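Local coordinates for response regulator receiver domain protein (CheY-like) (PDB 3I42) that probably acts as a phosphorylation-dependent receiver domain in two-component signalling, at residues Glu17-Gln29 / Leu103-Leu116. Residues are numbered along the deposited sequence; the frame is centred on the assembly and turned at random.
Sequences ETFKELLEMLGFQ and LEKPIDIASLEPIL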
ATOM      1  N   GLU A  17       8.972 -18.987 -16.039  1.00 33.88           N
ATOM      2  CA  GLU A  17       8.081 -19.915 -16.712  1.00 34.69           C
ATOM      3  C   GLU A  17       7.010 -20.508 -15.783  1.00 34.43           C
ATOM      4  O   GLU A  17       5.853 -20.632 -16.173  1.00 34.71           O
ATOM      5  CB  GLU A  17       8.921 -21.025 -17.358  1.00 35.93           C
ATOM      6  CG  GLU A  17       9.949 -20.506 -18.411  1.00 37.42           C
ATOM      7  CD  GLU A  17      10.936 -21.611 -18.894  1.00 44.36           C
ATOM      8  OE1 GLU A  17      11.153 -22.593 -18.133  1.00 44.54           O
ATOM      9  OE2 GLU A  17      11.506 -21.492 -20.026  1.00 44.64           O
ATOM     10  N   THR A  18       7.396 -20.869 -14.558  1.00 34.91           N
ATOM     11  CA  THR A  18       6.457 -21.393 -13.556  1.00 34.77           C
ATOM     12  C   THR A  18       5.415 -20.330 -13.282  1.00 34.38           C
ATOM     13  O   THR A  18       4.215 -20.563 -13.419  1.00 33.87           O
ATOM     14  CB  THR A  18       7.210 -21.769 -12.255  1.00 35.54           C
ATOM     15  OG1 THR A  18       8.107 -22.840 -12.534  1.00 35.17           O
ATOM     16  CG2 THR A  18       6.258 -22.213 -11.142  1.00 35.07           C
ATOM     17  N   PHE A  19       5.884 -19.137 -12.933  1.00 34.37           N
ATOM     18  CA  PHE A  19       5.008 -18.002 -12.687  1.00 33.80           C
ATOM     19  C   PHE A  19       4.042 -17.835 -13.855  1.00 33.93           C
ATOM     20  O   PHE A  19       2.860 -17.702 -13.665  1.00 33.16           O
ATOM     21  CB  PHE A  19       5.863 -16.738 -12.553  1.00 34.35           C
ATOM     22  CG  PHE A  19       5.201 -15.622 -11.818  1.00 34.25           C
ATOM     23  CD1 PHE A  19       5.959 -14.749 -11.048  1.00 36.13           C
ATOM     24  CD2 PHE A  19       3.823 -15.440 -11.868  1.00 33.91           C
ATOM     25  CE1 PHE A  19       5.346 -13.713 -10.368  1.00 34.72           C
ATOM     26  CE2 PHE A  19       3.211 -14.398 -11.191  1.00 33.40           C
ATOM     27  CZ  PHE A  19       3.959 -13.554 -10.435  1.00 31.41           C
ATOM     28  N   LYS A  20       4.576 -17.835 -15.069  1.00 34.79           N
ATOM     29  CA  LYS A  20       3.774 -17.706 -16.274  1.00 35.41           C
ATOM     30  C   LYS A  20       2.718 -18.841 -16.428  1.00 36.16           C
ATOM     31  O   LYS A  20       1.582 -18.595 -16.890  1.00 35.89           O
ATOM     32  CB  LYS A  20       4.730 -17.659 -17.446  1.00 35.52           C
ATOM     33  CG  LYS A  20       4.118 -17.630 -18.825  1.00 37.65           C
ATOM     34  CD  LYS A  20       5.257 -17.952 -19.781  1.00 42.14           C
ATOM     35  CE  LYS A  20       5.028 -17.462 -21.193  1.00 46.20           C
ATOM     36  NZ  LYS A  20       3.967 -18.231 -21.888  1.00 46.22           N
ATOM     37  N   GLU A  21       3.090 -20.064 -16.041  1.00 36.23           N
ATOM     38  CA  GLU A  21       2.162 -21.221 -16.025  1.00 37.03           C
ATOM     39  C   GLU A  21       1.007 -20.996 -15.066  1.00 35.76           C
ATOM     40  O   GLU A  21      -0.153 -21.216 -15.393  1.00 35.27           O
ATOM     41  CB  GLU A  21       2.896 -22.464 -15.541  1.00 37.96           C
ATOM     42  CG  GLU A  21       3.810 -23.151 -16.539  1.00 44.57           C
ATOM     43  CD  GLU A  21       4.198 -24.570 -16.057  1.00 53.87           C
ATOM     44  OE1 GLU A  21       5.377 -24.783 -15.641  1.00 56.25           O
ATOM     45  OE2 GLU A  21       3.295 -25.459 -16.080  1.00 57.11           O
ATOM     46  N   LEU A  22       1.327 -20.536 -13.867  1.00 35.66           N
ATOM     47  CA  LEU A  22       0.303 -20.283 -12.887  1.00 35.12           C
ATOM     48  C   LEU A  22      -0.691 -19.241 -13.367  1.00 35.36           C
ATOM     49  O   LEU A  22      -1.904 -19.449 -13.219  1.00 35.53           O
ATOM     50  CB  LEU A  22       0.920 -19.835 -11.568  1.00 35.20           C
ATOM     51  CG  LEU A  22       1.882 -20.737 -10.786  1.00 36.19           C
ATOM     52  CD1 LEU A  22       2.346 -20.021  -9.515  1.00 36.67           C
ATOM     53  CD2 LEU A  22       1.283 -22.129 -10.467  1.00 36.39           C
ATOM     54  N   LEU A  23      -0.190 -18.110 -13.891  1.00 34.67           N
ATOM     55  CA  LEU A  23      -1.059 -17.032 -14.357  1.00 34.91           C
ATOM     56  C   LEU A  23      -1.978 -17.571 -15.450  1.00 36.19           C
ATOM     57  O   LEU A  23      -3.182 -17.269 -15.478  1.00 36.70           O
ATOM     58  CB  LEU A  23      -0.248 -15.831 -14.895  1.00 34.14           C
ATOM     59  CG  LEU A  23       0.526 -14.989 -13.871  1.00 33.40           C
ATOM     60  CD1 LEU A  23       1.334 -13.926 -14.538  1.00 34.08           C
ATOM     61  CD2 LEU A  23      -0.434 -14.328 -12.912  1.00 28.85           C
ATOM     62  N   GLU A  24      -1.407 -18.360 -16.351  1.00 37.05           N
ATOM     63  CA  GLU A  24      -2.175 -18.960 -17.435  1.00 40.05           C
ATOM     64  C   GLU A  24      -3.261 -19.932 -16.946  1.00 41.01           C
ATOM     65  O   GLU A  24      -4.390 -19.899 -17.411  1.00 41.04           O
ATOM     66  CB  GLU A  24      -1.233 -19.650 -18.403  1.00 40.09           C
ATOM     67  CG  GLU A  24      -0.483 -18.648 -19.257  1.00 44.16           C
ATOM     68  CD  GLU A  24       0.501 -19.321 -20.207  1.00 49.04           C
ATOM     69  OE1 GLU A  24       0.918 -20.481 -19.926  1.00 51.41           O
ATOM     70  OE2 GLU A  24       0.855 -18.691 -21.237  1.00 50.63           O
ATOM     71  N   MET A  25      -2.927 -20.759 -15.969  1.00 42.52           N
ATOM     72  CA  MET A  25      -3.935 -21.614 -15.348  1.00 44.03           C
ATOM     73  C   MET A  25      -5.083 -20.807 -14.753  1.00 44.68           C
ATOM     74  O   MET A  25      -6.181 -21.326 -14.577  1.00 45.00           O
ATOM     75  CB  MET A  25      -3.301 -22.455 -14.256  1.00 44.13           C
ATOM     76  CG  MET A  25      -2.616 -23.727 -14.738  1.00 46.30           C
ATOM     77  SD  MET A  25      -2.122 -24.685 -13.284  1.00 50.45           S
ATOM     78  CE  MET A  25      -3.487 -24.348 -12.239  1.00 45.83           C
ATOM     79  N   LEU A  26      -4.834 -19.542 -14.410  1.00 45.21           N
ATOM     80  CA  LEU A  26      -5.874 -18.720 -13.788  1.00 45.27           C
ATOM     81  C   LEU A  26      -6.561 -17.838 -14.808  1.00 45.85           C
ATOM     82  O   LEU A  26      -7.414 -17.043 -14.441  1.00 46.84           O
ATOM     83  CB  LEU A  26      -5.313 -17.880 -12.647  1.00 45.01           C
ATOM     84  CG  LEU A  26      -5.042 -18.568 -11.302  1.00 44.96           C
ATOM     85  CD1 LEU A  26      -3.956 -17.817 -10.487  1.00 41.63           C
ATOM     86  CD2 LEU A  26      -6.324 -18.716 -10.488  1.00 43.44           C
ATOM     87  N   GLY A  27      -6.193 -17.980 -16.082  1.00 46.25           N
ATOM     88  CA  GLY A  27      -6.882 -17.276 -17.186  1.00 47.00           C
ATOM     89  C   GLY A  27      -6.268 -15.979 -17.731  1.00 47.19           C
ATOM     90  O   GLY A  27      -6.974 -15.135 -18.322  1.00 47.60           O
ATOM     91  N   PHE A  28      -4.963 -15.812 -17.521  1.00 46.60           N
ATOM     92  CA  PHE A  28      -4.231 -14.647 -18.004  1.00 45.69           C
ATOM     93  C   PHE A  28      -3.416 -15.061 -19.189  1.00 44.81           C
ATOM     94  O   PHE A  28      -3.005 -16.206 -19.276  1.00 44.30           O
ATOM     95  CB  PHE A  28      -3.291 -14.140 -16.912  1.00 45.52           C
ATOM     96  CG  PHE A  28      -3.921 -13.152 -16.016  1.00 47.89           C
ATOM     97  CD1 PHE A  28      -5.187 -13.403 -15.461  1.00 52.42           C
ATOM     98  CD2 PHE A  28      -3.294 -11.940 -15.747  1.00 48.30           C
ATOM     99  CE1 PHE A  28      -5.816 -12.447 -14.625  1.00 52.98           C
ATOM    100  CE2 PHE A  28      -3.886 -10.993 -14.926  1.00 49.32           C
ATOM    101  CZ  PHE A  28      -5.148 -11.231 -14.358  1.00 53.41           C
ATOM    102  N   GLN A  29      -3.167 -14.138 -20.103  1.00 44.14           N
ATOM    103  CA  GLN A  29      -2.031 -14.315 -21.001  1.00 43.80           C
ATOM    104  C   GLN A  29      -0.855 -13.577 -20.358  1.00 42.12           C
ATOM    105  O   GLN A  29      -1.039 -12.473 -19.847  1.00 41.83           O
ATOM    106  CB  GLN A  29      -2.316 -13.751 -22.396  1.00 44.70           C
ATOM    107  CG  GLN A  29      -1.365 -14.305 -23.469  1.00 49.17           C
ATOM    108  CD  GLN A  29      -0.867 -13.235 -24.451  1.00 55.85           C
ATOM    109  OE1 GLN A  29      -1.644 -12.704 -25.264  1.00 56.27           O
ATOM    110  NE2 GLN A  29       0.444 -12.928 -24.388  1.00 56.71           N
ATOM    111  N   LEU A 103       3.112  -9.633  -3.151  1.00 30.73           N
ATOM    112  CA  LEU A 103       3.227 -11.088  -3.106  1.00 32.91           C
ATOM    113  C   LEU A 103       4.507 -11.447  -2.390  1.00 39.83           C
ATOM    114  O   LEU A 103       5.524 -10.768  -2.526  1.00 41.09           O
ATOM    115  CB  LEU A 103       3.319 -11.654  -4.526  1.00 31.63           C
ATOM    116  CG  LEU A 103       2.009 -11.799  -5.276  1.00 30.33           C
ATOM    117  CD1 LEU A 103       2.284 -12.179  -6.711  1.00 34.57           C
ATOM    118  CD2 LEU A 103       1.147 -12.871  -4.589  1.00 39.79           C
ATOM    119  N   GLU A 104       4.475 -12.515  -1.616  1.00 34.93           N
ATOM    120  CA  GLU A 104       5.699 -12.989  -0.980  1.00 30.76           C
ATOM    121  C   GLU A 104       6.054 -14.332  -1.602  1.00 39.80           C
ATOM    122  O   GLU A 104       5.176 -15.175  -1.773  1.00 43.26           O
ATOM    123  CB  GLU A 104       5.428 -13.134   0.510  1.00 46.16           C
ATOM    124  CG  GLU A 104       6.634 -13.114   1.395  1.00 85.07           C
ATOM    125  CD  GLU A 104       6.255 -13.354   2.841  1.00269.25           C
ATOM    126  OE1 GLU A 104       5.238 -12.786   3.301  1.00 86.26           O
ATOM    127  OE2 GLU A 104       6.966 -14.123   3.513  1.00 71.47           O
ATOM    128  N   LYS A 105       7.315 -14.534  -1.978  1.00 28.51           N
ATOM    129  CA  LYS A 105       7.758 -15.866  -2.457  1.00 49.36           C
ATOM    130  C   LYS A 105       7.733 -16.925  -1.332  1.00 44.31           C
ATOM    131  O   LYS A 105       7.958 -16.597  -0.165  1.00 45.25           O
ATOM    132  CB  LYS A 105       9.149 -15.820  -3.077  1.00 40.60           C
ATOM    133  CG  LYS A 105       9.229 -15.016  -4.349  1.00 58.13           C
ATOM    134  CD  LYS A 105      10.676 -14.688  -4.627  1.00 44.25           C
ATOM    135  CE  LYS A 105      10.838 -13.394  -5.399  1.00135.62           C
ATOM    136  NZ  LYS A 105      12.276 -13.023  -5.547  1.00 76.51           N
ATOM    137  N   PRO A 106       7.443 -18.194  -1.678  1.00 50.49           N
ATOM    138  CA  PRO A 106       7.170 -18.690  -3.027  1.00 34.95           C
ATOM    139  C   PRO A 106       5.734 -18.377  -3.476  1.00 31.65           C
ATOM    140  O   PRO A 106       4.823 -18.336  -2.651  1.00 40.65           O
ATOM    141  CB  PRO A 106       7.370 -20.182  -2.876  1.00 31.95           C
ATOM    142  CG  PRO A 106       6.882 -20.458  -1.489  1.00 51.58           C
ATOM    143  CD  PRO A 106       7.263 -19.252  -0.663  1.00 58.78           C
ATOM    144  N   ILE A 107       5.560 -18.117  -4.771  1.00 34.14           N
ATOM    145  CA  ILE A 107       4.252 -17.770  -5.325  1.00 37.71           C
ATOM    146  C   ILE A 107       3.426 -19.033  -5.585  1.00 37.79           C
ATOM    147  O   ILE A 107       3.951 -20.067  -5.998  1.00 40.48           O
ATOM    148  CB  ILE A 107       4.385 -16.926  -6.650  1.00 46.80           C
ATOM    149  CG1 ILE A 107       5.156 -15.608  -6.419  1.00 40.58           C
ATOM    150  CG2 ILE A 107       3.030 -16.586  -7.238  1.00 67.45           C
ATOM    151  CD1 ILE A 107       4.669 -14.768  -5.234  1.00139.67           C
ATOM    152  N   ASP A 108       2.125 -18.947  -5.362  1.00 33.31           N
ATOM    153  CA  ASP A 108       1.231 -20.041  -5.725  1.00 40.65           C
ATOM    154  C   ASP A 108      -0.136 -19.512  -6.133  1.00 37.56           C
ATOM    155  O   ASP A 108      -0.443 -18.338  -5.907  1.00 34.14           O
ATOM    156  CB  ASP A 108       1.150 -21.091  -4.589  1.00 38.92           C
ATOM    157  CG  ASP A 108       0.556 -20.539  -3.297  1.00 76.24           C
ATOM    158  OD1 ASP A 108      -0.011 -19.423  -3.289  1.00 64.23           O
ATOM    159  OD2 ASP A 108       0.651 -21.246  -2.274  1.00108.80           O
ATOM    160  N   ILE A 109      -0.954 -20.378  -6.723  1.00 34.94           N
ATOM    161  CA  ILE A 109      -2.265 -19.996  -7.254  1.00 29.88           C
ATOM    162  C   ILE A 109      -3.181 -19.333  -6.228  1.00 26.31           C
ATOM    163  O   ILE A 109      -4.007 -18.488  -6.590  1.00 43.77           O
ATOM    164  CB  ILE A 109      -2.940 -21.213  -7.946  1.00 46.02           C
ATOM    165  CG1 ILE A 109      -2.598 -21.190  -9.431  1.00 48.11           C
ATOM    166  CG2 ILE A 109      -4.460 -21.224  -7.750  1.00 55.68           C
ATOM    167  CD1 ILE A 109      -2.205 -22.522  -9.957  1.00 95.46           C
ATOM    168  N   ALA A 110      -3.034 -19.701  -4.954  1.00 29.53           N
ATOM    169  CA  ALA A 110      -3.930 -19.201  -3.898  1.00 35.09           C
ATOM    170  C   ALA A 110      -3.651 -17.743  -3.577  1.00 31.60           C
ATOM    171  O   ALA A 110      -4.555 -16.979  -3.224  1.00 35.11           O
ATOM    172  CB  ALA A 110      -3.789 -20.027  -2.626  1.00 36.99           C
ATOM    173  N   SER A 111      -2.385 -17.377  -3.637  1.00 34.99           N
ATOM    174  CA  SER A 111      -1.998 -16.015  -3.307  1.00 38.93           C
ATOM    175  C   SER A 111      -2.257 -15.110  -4.518  1.00 26.34           C
ATOM    176  O   SER A 111      -2.654 -13.949  -4.363  1.00 48.52           O
ATOM    177  CB  SER A 111      -0.547 -15.987  -2.817  1.00 36.39           C
ATOM    178  OG  SER A 111       0.333 -16.539  -3.789  1.00 47.51           O
ATOM    179  N   LEU A 112      -2.095 -15.675  -5.724  1.00 28.55           N
ATOM    180  CA  LEU A 112      -2.388 -14.974  -6.977  1.00 24.27           C
ATOM    181  C   LEU A 112      -3.848 -14.706  -7.240  1.00 38.91           C
ATOM    182  O   LEU A 112      -4.213 -13.627  -7.698  1.00 30.82           O
ATOM    183  CB  LEU A 112      -1.824 -15.721  -8.198  1.00 22.28           C
ATOM    184  CG  LEU A 112      -0.362 -15.525  -8.557  1.00 48.24           C
ATOM    185  CD1 LEU A 112      -0.030 -16.474  -9.704  1.00 33.22           C
ATOM    186  CD2 LEU A 112      -0.103 -14.070  -8.939  1.00 35.63           C
ATOM    187  N   GLU A 113      -4.689 -15.686  -6.948  1.00 46.48           N
ATOM    188  CA  GLU A 113      -6.096 -15.579  -7.295  1.00 28.53           C
ATOM    189  C   GLU A 113      -6.811 -14.269  -6.814  1.00 56.06           C
ATOM    190  O   GLU A 113      -7.459 -13.618  -7.622  1.00 34.33           O
ATOM    191  CB  GLU A 113      -6.849 -16.877  -6.939  1.00 45.36           C
ATOM    192  CG  GLU A 113      -8.303 -16.906  -7.392  1.00 45.74           C
ATOM    193  CD  GLU A 113      -9.236 -16.332  -6.348  1.00 64.09           C
ATOM    194  OE1 GLU A 113      -8.915 -16.451  -5.141  1.00 76.94           O
ATOM    195  OE2 GLU A 113     -10.283 -15.767  -6.728  1.00229.39           O
ATOM    196  N   PRO A 114      -6.680 -13.860  -5.527  1.00 27.78           N
ATOM    197  CA  PRO A 114      -7.359 -12.599  -5.142  1.00 32.02           C
ATOM    198  C   PRO A 114      -6.864 -11.345  -5.887  1.00 38.24           C
ATOM    199  O   PRO A 114      -7.652 -10.438  -6.153  1.00 45.36           O
ATOM    200  CB  PRO A 114      -7.060 -12.459  -3.642  1.00 34.53           C
ATOM    201  CG  PRO A 114      -5.967 -13.407  -3.340  1.00 36.27           C
ATOM    202  CD  PRO A 114      -5.965 -14.476  -4.391  1.00 41.56           C
ATOM    203  N   ILE A 115      -5.580 -11.314  -6.239  1.00 48.39           N
ATOM    204  CA  ILE A 115      -5.018 -10.213  -7.032  1.00 49.47           C
ATOM    205  C   ILE A 115      -5.680 -10.155  -8.402  1.00 35.15           C
ATOM    206  O   ILE A 115      -6.096  -9.098  -8.869  1.00 39.93           O
ATOM    207  CB  ILE A 115      -3.484 -10.360  -7.232  1.00 55.38           C
ATOM    208  CG1 ILE A 115      -2.760 -10.286  -5.882  1.00 36.48           C
ATOM    209  CG2 ILE A 115      -2.973  -9.293  -8.188  1.00 43.07           C
ATOM    210  CD1 ILE A 115      -1.261 -10.507  -5.967  1.00 67.15           C
ATOM    211  N   LEU A 116      -5.803 -11.313  -9.028  1.00 30.02           N
ATOM    212  CA  LEU A 116      -6.309 -11.396 -10.385  1.00 37.36           C
ATOM    213  C   LEU A 116      -7.788 -11.064 -10.349  1.00 43.82           C
ATOM    214  O   LEU A 116      -8.335 -10.539 -11.319  1.00 50.28           O
ATOM    215  CB  LEU A 116      -5.986 -12.783 -10.992  1.00 42.44           C
ATOM    216  CG  LEU A 116      -4.580 -13.014 -11.617  1.00 70.80           C
ATOM    217  CD1 LEU A 116      -3.467 -12.315 -10.878  1.00 45.61           C
ATOM    218  CD2 LEU A 116      -4.187 -14.501 -11.823  1.00 30.72           C
TER
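L116 of helix 109-116 meets L26 and F28, which lie either side of G27 where helix 13-25 gives way to strand 28-33. Followed outward, L116 CB lies 3.7 Å from F28 CE1; CG then sits over one face of that ring, 3.7 Å from the centroid and 30° off the normal, a CH-pi contact. CD1 reaches F28 CZ and comes near L23 CD2, while CD2 turns to L26, 3.6 Å from its CD1. In L26, chi1 of -77° sets CG anti to the carbonyl carbon, and from there CD1 meets L112 CB at 3.8 Å and CD2 meets E113 CB. Replacing F28 by alanine would remove the ring and is likely to leave L116 CB and CG without their aromatic partner, opening a gap there. Farther along, L112 CD1 packs on L22 CB and L23 CD2, and L22 CD2 meets I109 CD1 at 3.5 Å. F19 CE2 lies 4.0 Å from L112 CD2, and F52 of the central strand 50-54 touches F19, L23, L112 and L116. The axes of segments 17-25 and 109-116 cross at -55°, 10.2 Å apart at closest, so the first and last helices pack together on one face of the CheY-like sheet. Nearly all close approaches are carbon to carbon, implying cohesion by hydrophobic burial and shape rather than directed polar bonds.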